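Local coordinates for protein 2-polyprenyl-6-methoxyphenol hydroxylase-like FAD-dependent oxidoreductase (Streptomyces sp. NRRL 11266, PDB 6UI5) that binds flavin-adenine dinucleotide in a Rossmann-type domain and is probably an FAD-dependent oxidoreductase related to the aromatic-ring hydroxylases, at residues T50-D55 / T380-A385; C339-A344 / A376-N381; R405-V410 / L466-D471. All blocks are in the same frame, centred on the assembly; numbering follows the deposited sequence.

Contact 1: residues T50-D55 / T380-A385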
# COMPACT_ATOMS: atom_id res chain seq x y z
N THR A 50 20.62 -12.73 -3.24
CA THR A 50 21.16 -14.07 -3.07
C THR A 50 22.46 -14.21 -3.83
O THR A 50 23.41 -14.84 -3.35
CB THR A 50 20.15 -15.11 -3.56
OG1 THR A 50 18.96 -15.00 -2.78
CG2 THR A 50 20.73 -16.50 -3.44
N LEU A 51 22.53 -13.62 -5.03
CA LEU A 51 23.79 -13.62 -5.76
C LEU A 51 24.92 -12.96 -4.97
O LEU A 51 26.01 -13.54 -4.85
CB LEU A 51 23.60 -12.96 -7.12
CG LEU A 51 22.96 -13.93 -8.12
CD1 LEU A 51 22.35 -13.22 -9.35
CD2 LEU A 51 23.98 -14.97 -8.53
N GLU A 52 24.69 -11.76 -4.38
CA GLU A 52 25.78 -11.10 -3.62
C GLU A 52 26.26 -11.97 -2.47
O GLU A 52 27.47 -12.12 -2.26
CB GLU A 52 25.37 -9.70 -3.08
CG GLU A 52 24.45 -8.82 -3.95
CD GLU A 52 24.05 -7.44 -3.28
OE1 GLU A 52 24.09 -6.43 -4.01
OE2 GLU A 52 23.73 -7.37 -2.05
N MET A 53 25.33 -12.57 -1.70
CA MET A 53 25.74 -13.42 -0.59
C MET A 53 26.51 -14.65 -1.05
O MET A 53 27.38 -15.13 -0.32
CB MET A 53 24.52 -13.89 0.20
CG MET A 53 23.89 -12.79 0.99
SD MET A 53 22.60 -13.47 2.01
CE MET A 53 21.17 -13.24 0.93
N LEU A 54 26.20 -15.18 -2.24
CA LEU A 54 26.98 -16.30 -2.75
C LEU A 54 28.31 -15.82 -3.33
O LEU A 54 29.30 -16.56 -3.29
CB LEU A 54 26.20 -17.09 -3.81
CG LEU A 54 24.90 -17.82 -3.48
CD1 LEU A 54 24.19 -18.28 -4.77
CD2 LEU A 54 25.19 -19.03 -2.66
N ASP A 55 28.34 -14.59 -3.85
CA ASP A 55 29.59 -14.02 -4.36
C ASP A 55 30.61 -13.88 -3.24
O ASP A 55 31.80 -14.12 -3.45
CB ASP A 55 29.33 -12.67 -5.01
CG ASP A 55 29.47 -12.71 -6.50
OD1 ASP A 55 30.11 -13.65 -7.01
OD2 ASP A 55 28.95 -11.78 -7.15
N THR A 380 14.10 -8.35 -3.72
CA THR A 380 15.35 -8.90 -4.26
C THR A 380 16.31 -9.35 -3.16
O THR A 380 17.43 -9.78 -3.47
CB THR A 380 16.06 -7.91 -5.17
OG1 THR A 380 16.36 -6.71 -4.44
CG2 THR A 380 15.19 -7.56 -6.38
N ASN A 381 15.88 -9.28 -1.90
CA ASN A 381 16.73 -9.56 -0.74
C ASN A 381 18.00 -8.69 -0.69
O ASN A 381 18.94 -9.03 0.04
CB ASN A 381 17.07 -11.05 -0.68
CG ASN A 381 15.80 -11.91 -0.61
OD1 ASN A 381 15.44 -12.60 -1.56
ND2 ASN A 381 15.07 -11.82 0.51
N LEU A 382 18.05 -7.56 -1.43
CA LEU A 382 18.97 -6.48 -1.03
C LEU A 382 18.57 -5.97 0.33
O LEU A 382 19.40 -5.83 1.23
CB LEU A 382 18.94 -5.33 -2.04
CG LEU A 382 19.37 -5.74 -3.44
CD1 LEU A 382 19.13 -4.60 -4.43
CD2 LEU A 382 20.83 -6.24 -3.40
N GLY A 383 17.29 -5.66 0.46
CA GLY A 383 16.49 -6.19 1.53
C GLY A 383 16.80 -5.52 2.82
O GLY A 383 17.73 -4.73 2.91
N PRO A 384 16.10 -5.92 3.84
CA PRO A 384 16.07 -5.13 5.08
C PRO A 384 17.47 -4.74 5.51
O PRO A 384 18.32 -5.61 5.76
CB PRO A 384 15.41 -6.08 6.08
CG PRO A 384 15.79 -7.48 5.55
CD PRO A 384 16.01 -7.37 4.05
N ALA A 385 17.75 -3.43 5.51
CA ALA A 385 18.92 -2.89 6.19
C ALA A 385 18.96 -3.38 7.62
O ALA A 385 17.95 -3.34 8.33
CB ALA A 385 18.91 -1.36 6.16
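The carboxylate of Glu52 is held by two arginines, OE1 by Arg89 and OE2 by Arg406, through salt bridges, while one methyl of Leu382 rests on its flat face. Leu382 CD2 is nearly equidistant from the atoms of that group, 3.3 Å from Glu52 OE1 and 3.4 Å from Glu52 CD. It therefore sits over the face and leaves the oxygens to the arginines. The two side chains cross at about a right angle. Glu52 reaches this place with CG beside its backbone N (chi1 -36°) and an extended chain beyond. The CB of Leu382 points away from the helix, and it is CD2 that comes back to touch Glu52.

Toward the start of 50-55 the approach is looser, with Thr50 OG1 4.4 Å from Asn381 OD1 and no bond between them. Asn47 joins them instead: its ND2 donates to Asn381 OD1 and its OD1 accepts from the amide of Thr50. Thr380 pairs by backbone with Gly49, and Asn381 turns the chain in a Schellman motif after helix 369-379.

With no direct hydrogen bond across the two segments, their polar cohesion passes through third residues. The paired arginines probably keep the buried Glu52 ionised, and the methyl that covers its carboxylate adds packing but no bond.

Contact 2: residues C339-A344 / A376-N381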
# COMPACT_ATOMS: atom_id res chain seq x y z
N CYS A 339 7.22 -12.45 4.51
CA CYS A 339 5.82 -12.87 4.63
C CYS A 339 4.91 -11.72 4.30
O CYS A 339 3.98 -11.86 3.51
CB CYS A 339 5.51 -13.41 6.04
SG CYS A 339 6.40 -15.00 6.42
N MET A 340 5.23 -10.53 4.82
CA MET A 340 4.29 -9.42 4.69
C MET A 340 4.04 -9.09 3.23
O MET A 340 2.89 -9.08 2.78
CB MET A 340 4.81 -8.20 5.44
CG MET A 340 3.99 -6.95 5.18
SD MET A 340 5.11 -5.58 5.23
CE MET A 340 6.21 -6.03 3.91
N ASN A 341 5.11 -8.89 2.46
CA ASN A 341 4.95 -8.42 1.08
C ASN A 341 4.55 -9.53 0.12
O ASN A 341 3.87 -9.24 -0.88
CB ASN A 341 6.23 -7.71 0.61
CG ASN A 341 7.20 -8.63 -0.08
OD1 ASN A 341 7.03 -8.95 -1.26
ND2 ASN A 341 8.25 -9.04 0.66
N ILE A 342 4.94 -10.79 0.37
CA ILE A 342 4.34 -11.89 -0.41
C ILE A 342 2.83 -11.85 -0.27
O ILE A 342 2.10 -11.79 -1.26
CB ILE A 342 4.90 -13.26 0.02
CG1 ILE A 342 6.42 -13.36 -0.18
CG2 ILE A 342 4.16 -14.41 -0.72
CD1 ILE A 342 6.85 -13.32 -1.58
N GLN A 343 2.34 -11.84 0.97
CA GLN A 343 0.89 -11.77 1.18
C GLN A 343 0.31 -10.55 0.48
O GLN A 343 -0.77 -10.62 -0.13
CB GLN A 343 0.58 -11.74 2.68
CG GLN A 343 0.80 -13.06 3.42
CD GLN A 343 -0.08 -14.20 2.90
OE1 GLN A 343 0.11 -14.73 1.80
NE2 GLN A 343 -1.07 -14.58 3.71
N ALA A 344 1.04 -9.41 0.52
CA ALA A 344 0.58 -8.21 -0.17
C ALA A 344 0.53 -8.43 -1.67
O ALA A 344 -0.41 -8.00 -2.32
CB ALA A 344 1.48 -7.01 0.16
N ALA A 376 11.41 -3.02 -4.05
CA ALA A 376 12.42 -3.65 -4.90
C ALA A 376 13.59 -4.18 -4.08
O ALA A 376 14.18 -5.22 -4.41
CB ALA A 376 12.94 -2.67 -5.95
N GLU A 377 13.97 -3.46 -3.03
CA GLU A 377 15.07 -3.92 -2.19
C GLU A 377 14.70 -5.21 -1.48
O GLU A 377 15.52 -6.13 -1.38
CB GLU A 377 15.42 -2.86 -1.15
CG GLU A 377 16.15 -1.68 -1.73
CD GLU A 377 16.74 -0.82 -0.64
OE1 GLU A 377 17.80 -0.22 -0.90
OE2 GLU A 377 16.15 -0.77 0.49
N ILE A 378 13.47 -5.27 -0.96
CA ILE A 378 13.07 -6.40 -0.13
C ILE A 378 12.84 -7.65 -0.99
O ILE A 378 13.43 -8.70 -0.75
CB ILE A 378 11.84 -5.98 0.69
CG1 ILE A 378 12.35 -5.23 1.89
CG2 ILE A 378 11.00 -7.16 1.12
CD1 ILE A 378 11.29 -4.57 2.60
N VAL A 379 12.04 -7.53 -2.07
CA VAL A 379 11.79 -8.69 -2.91
C VAL A 379 13.04 -9.16 -3.61
O VAL A 379 13.07 -10.31 -4.07
CB VAL A 379 10.66 -8.45 -3.96
CG1 VAL A 379 9.50 -7.73 -3.32
CG2 VAL A 379 11.16 -7.68 -5.17
N THR A 380 14.10 -8.35 -3.72
CA THR A 380 15.35 -8.90 -4.26
C THR A 380 16.31 -9.35 -3.16
O THR A 380 17.43 -9.78 -3.47
CB THR A 380 16.06 -7.91 -5.17
OG1 THR A 380 16.36 -6.71 -4.44
CG2 THR A 380 15.19 -7.56 -6.38
N ASN A 381 15.88 -9.28 -1.90
CA ASN A 381 16.73 -9.56 -0.74
C ASN A 381 18.00 -8.69 -0.69
O ASN A 381 18.94 -9.03 0.04
CB ASN A 381 17.07 -11.05 -0.68
CG ASN A 381 15.80 -11.91 -0.61
OD1 ASN A 381 15.44 -12.60 -1.56
ND2 ASN A 381 15.07 -11.82 0.51
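The carboxamide of Asn341 presents one face to helix 369-379, and two methyls approach it there, each near the rim. Ile378 CG2 comes to 3.4 Å from Asn341 ND2, and Val379 CG1 to 3.4 Å from Asn341 OD1, so the amide nitrogen and oxygen each have a methyl of their own on the same side of the plane. The polar ends are engaged with other residues: ND2 donates to Leu337 O, one turn back in its own helix, and to Gln295 OE1, while OD1 accepts from Gln345 NE2. These bonds fix the rotation of the amide, and its facing surface is left to van der Waals packing.

The first torsion of Asn341, 91°, lies well off a staggered value, which fits a side chain held by partners in several directions. Ile378 slides past it in the opposite sense. Its CG2 stands anti to the backbone N, and this is the branch that reaches the amide.

Farther along, where helix 369-379 ends, Asn381 N bonds back to Ile378 O at 2.8 Å. Thr380 OG1 donates to Ala376 O at 2.6 Å, in the carbonyl plane, and that oxygen also receives the Thr380 amide, so two donors tie down the last turn.

The contact thus joins helix 325-346 to the end of helix 369-379, where the nearest CA atoms, those of Asn341 and Val379, are 7.9 Å apart. Strand 69-75 adds Phe75 against Asn341 and Val73 against Val379, helix 295-316 contributes Gln295, and Met361 of the second subunit packs on Asn341.

Contact 3: residues R405-V410 / L466-D471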
# COMPACT_ATOMS: atom_id res chain seq x y z
N ARG A 405 23.84 -2.65 5.22
CA ARG A 405 23.60 -3.34 3.96
C ARG A 405 24.88 -3.79 3.31
O ARG A 405 25.95 -3.21 3.53
CB ARG A 405 22.83 -2.48 2.96
CG ARG A 405 21.54 -2.10 3.60
CD ARG A 405 20.47 -1.70 2.69
NE ARG A 405 19.93 -0.45 3.21
CZ ARG A 405 18.81 0.12 2.79
NH1 ARG A 405 18.41 1.28 3.33
NH2 ARG A 405 18.07 -0.50 1.87
N ARG A 406 24.77 -4.84 2.52
CA ARG A 406 25.89 -5.26 1.70
C ARG A 406 26.07 -4.25 0.57
O ARG A 406 25.10 -3.73 0.01
CB ARG A 406 25.67 -6.68 1.15
CG ARG A 406 25.76 -7.82 2.23
CD ARG A 406 25.30 -9.17 1.66
NE ARG A 406 24.26 -8.86 0.70
CZ ARG A 406 22.98 -8.99 0.94
NH1 ARG A 406 22.57 -9.50 2.10
NH2 ARG A 406 22.10 -8.64 0.00
N LEU A 407 27.33 -3.98 0.24
CA LEU A 407 27.67 -2.96 -0.73
C LEU A 407 27.20 -3.31 -2.16
O LEU A 407 26.94 -4.48 -2.49
CB LEU A 407 29.18 -2.77 -0.73
CG LEU A 407 29.68 -2.02 0.49
CD1 LEU A 407 31.19 -2.12 0.49
CD2 LEU A 407 29.22 -0.54 0.39
N PRO A 408 27.12 -2.30 -3.03
CA PRO A 408 26.77 -2.55 -4.44
C PRO A 408 27.91 -3.19 -5.23
O PRO A 408 29.08 -3.19 -4.83
CB PRO A 408 26.47 -1.14 -4.99
CG PRO A 408 26.27 -0.27 -3.78
CD PRO A 408 27.13 -0.85 -2.71
N LYS A 409 27.53 -3.75 -6.38
CA LYS A 409 28.47 -4.54 -7.17
C LYS A 409 29.46 -3.60 -7.86
O LYS A 409 29.21 -3.12 -8.97
CB LYS A 409 27.73 -5.42 -8.19
CG LYS A 409 28.64 -6.16 -9.17
CD LYS A 409 27.93 -7.31 -9.89
CE LYS A 409 28.03 -8.60 -9.09
NZ LYS A 409 28.40 -9.78 -9.97
N VAL A 410 30.56 -3.30 -7.19
CA VAL A 410 31.54 -2.38 -7.75
C VAL A 410 32.87 -3.09 -7.78
O VAL A 410 33.16 -3.96 -6.95
CB VAL A 410 31.67 -1.04 -6.96
CG1 VAL A 410 30.43 -0.16 -7.17
CG2 VAL A 410 31.92 -1.27 -5.47
N LEU A 466 35.35 1.98 4.99
CA LEU A 466 34.15 1.23 5.37
C LEU A 466 34.57 -0.00 6.16
O LEU A 466 35.65 -0.57 5.94
CB LEU A 466 33.28 0.79 4.18
CG LEU A 466 32.76 1.80 3.12
CD1 LEU A 466 33.67 1.90 1.91
CD2 LEU A 466 31.34 1.57 2.66
N LEU A 467 33.71 -0.40 7.09
CA LEU A 467 33.92 -1.63 7.84
C LEU A 467 32.78 -2.61 7.54
O LEU A 467 31.60 -2.26 7.69
CB LEU A 467 34.00 -1.35 9.33
CG LEU A 467 34.12 -2.53 10.28
CD1 LEU A 467 35.54 -3.16 10.30
CD2 LEU A 467 33.65 -2.09 11.70
N LEU A 468 33.13 -3.81 7.09
CA LEU A 468 32.12 -4.82 6.76
C LEU A 468 32.16 -5.91 7.80
O LEU A 468 33.23 -6.42 8.14
CB LEU A 468 32.36 -5.43 5.38
CG LEU A 468 32.58 -4.43 4.26
CD1 LEU A 468 33.03 -5.17 2.98
CD2 LEU A 468 31.33 -3.58 4.01
N ARG A 469 30.99 -6.23 8.34
CA ARG A 469 30.86 -7.45 9.13
C ARG A 469 31.00 -8.70 8.27
O ARG A 469 30.86 -8.66 7.04
CB ARG A 469 29.51 -7.47 9.84
CG ARG A 469 29.04 -6.11 10.36
CD ARG A 469 27.86 -6.34 11.27
NE ARG A 469 26.94 -7.36 10.71
CZ ARG A 469 25.71 -7.59 11.15
NH1 ARG A 469 25.20 -6.90 12.20
NH2 ARG A 469 24.97 -8.52 10.56
N PRO A 470 31.33 -9.84 8.89
CA PRO A 470 31.60 -11.05 8.11
C PRO A 470 30.46 -11.45 7.18
O PRO A 470 30.72 -12.18 6.21
CB PRO A 470 31.85 -12.12 9.19
CG PRO A 470 32.37 -11.36 10.35
CD PRO A 470 31.63 -10.04 10.33
N ASP A 471 29.24 -11.00 7.42
CA ASP A 471 28.15 -11.26 6.50
C ASP A 471 28.00 -10.17 5.43
O ASP A 471 26.95 -10.11 4.78
CB ASP A 471 26.86 -11.45 7.28
CG ASP A 471 26.53 -10.28 8.18
OD1 ASP A 471 27.15 -9.21 8.02
OD2 ASP A 471 25.61 -10.42 9.02
O HOH W 1 24.11 -10.56 4.08
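Beyond its CB, the side chain of Arg406 runs past the backbone carbonyl of Asp471: CG lies 3.6 Å from Asp471 O, and CD stays beside the same oxygen. A bend at chi3 (-33°) then carries the guanidinium past it. At the edge of that group, in its plane, NH1 donates to a water at 2.7 Å, and the water in turn donates to Asp471 O at 3.0 Å. NH2 turns to Glu52 and probably also bonds Asn381 O.

Leu407, the next residue, makes the apolar part of the contact. Its CD2 meets Leu466 CD2 tip to tip at 3.8 Å, whereas its CD1 lies 3.8 Å from Leu468 CD2, the two side chains crossing at about a right angle. Val474 of the adjoining strand also touches Leu407.

Beyond the strand, Arg469 forms a side-on salt bridge with Asp471, NH2 to OD2 at 2.5 Å and NE to OD1 at 3.3 Å, which probably helps to fix the turn that presents Asp471 O.

An extended loop packed on alternate residues of strand 465-468 is consistent with the thioredoxin-like C-terminal domain of aromatic-ring hydroxylases.

Contacts 1 and 2 share Thr380 and Asn381 at the end of helix 369-379, and their centres are about 13 Å apart. Contact 3 lies about 11 Å from contact 1, centre to centre, and about 21 Å from contact 2. Arg406 ties contact 3 to contact 1 (NH2 to Glu52 OE2, 2.9 Å), and Arg405 ties it to contact 2 through a salt bridge with Glu377. Both arginines of the 405-410 loop thus bind acidic residues of the preceding contacts, joining the C-terminal region to the helices 48-55 and 369-379. The side chains of Thr50 in contact 1 and Val379 in contact 2 lie about 7 and 11 Å from the bound FAD.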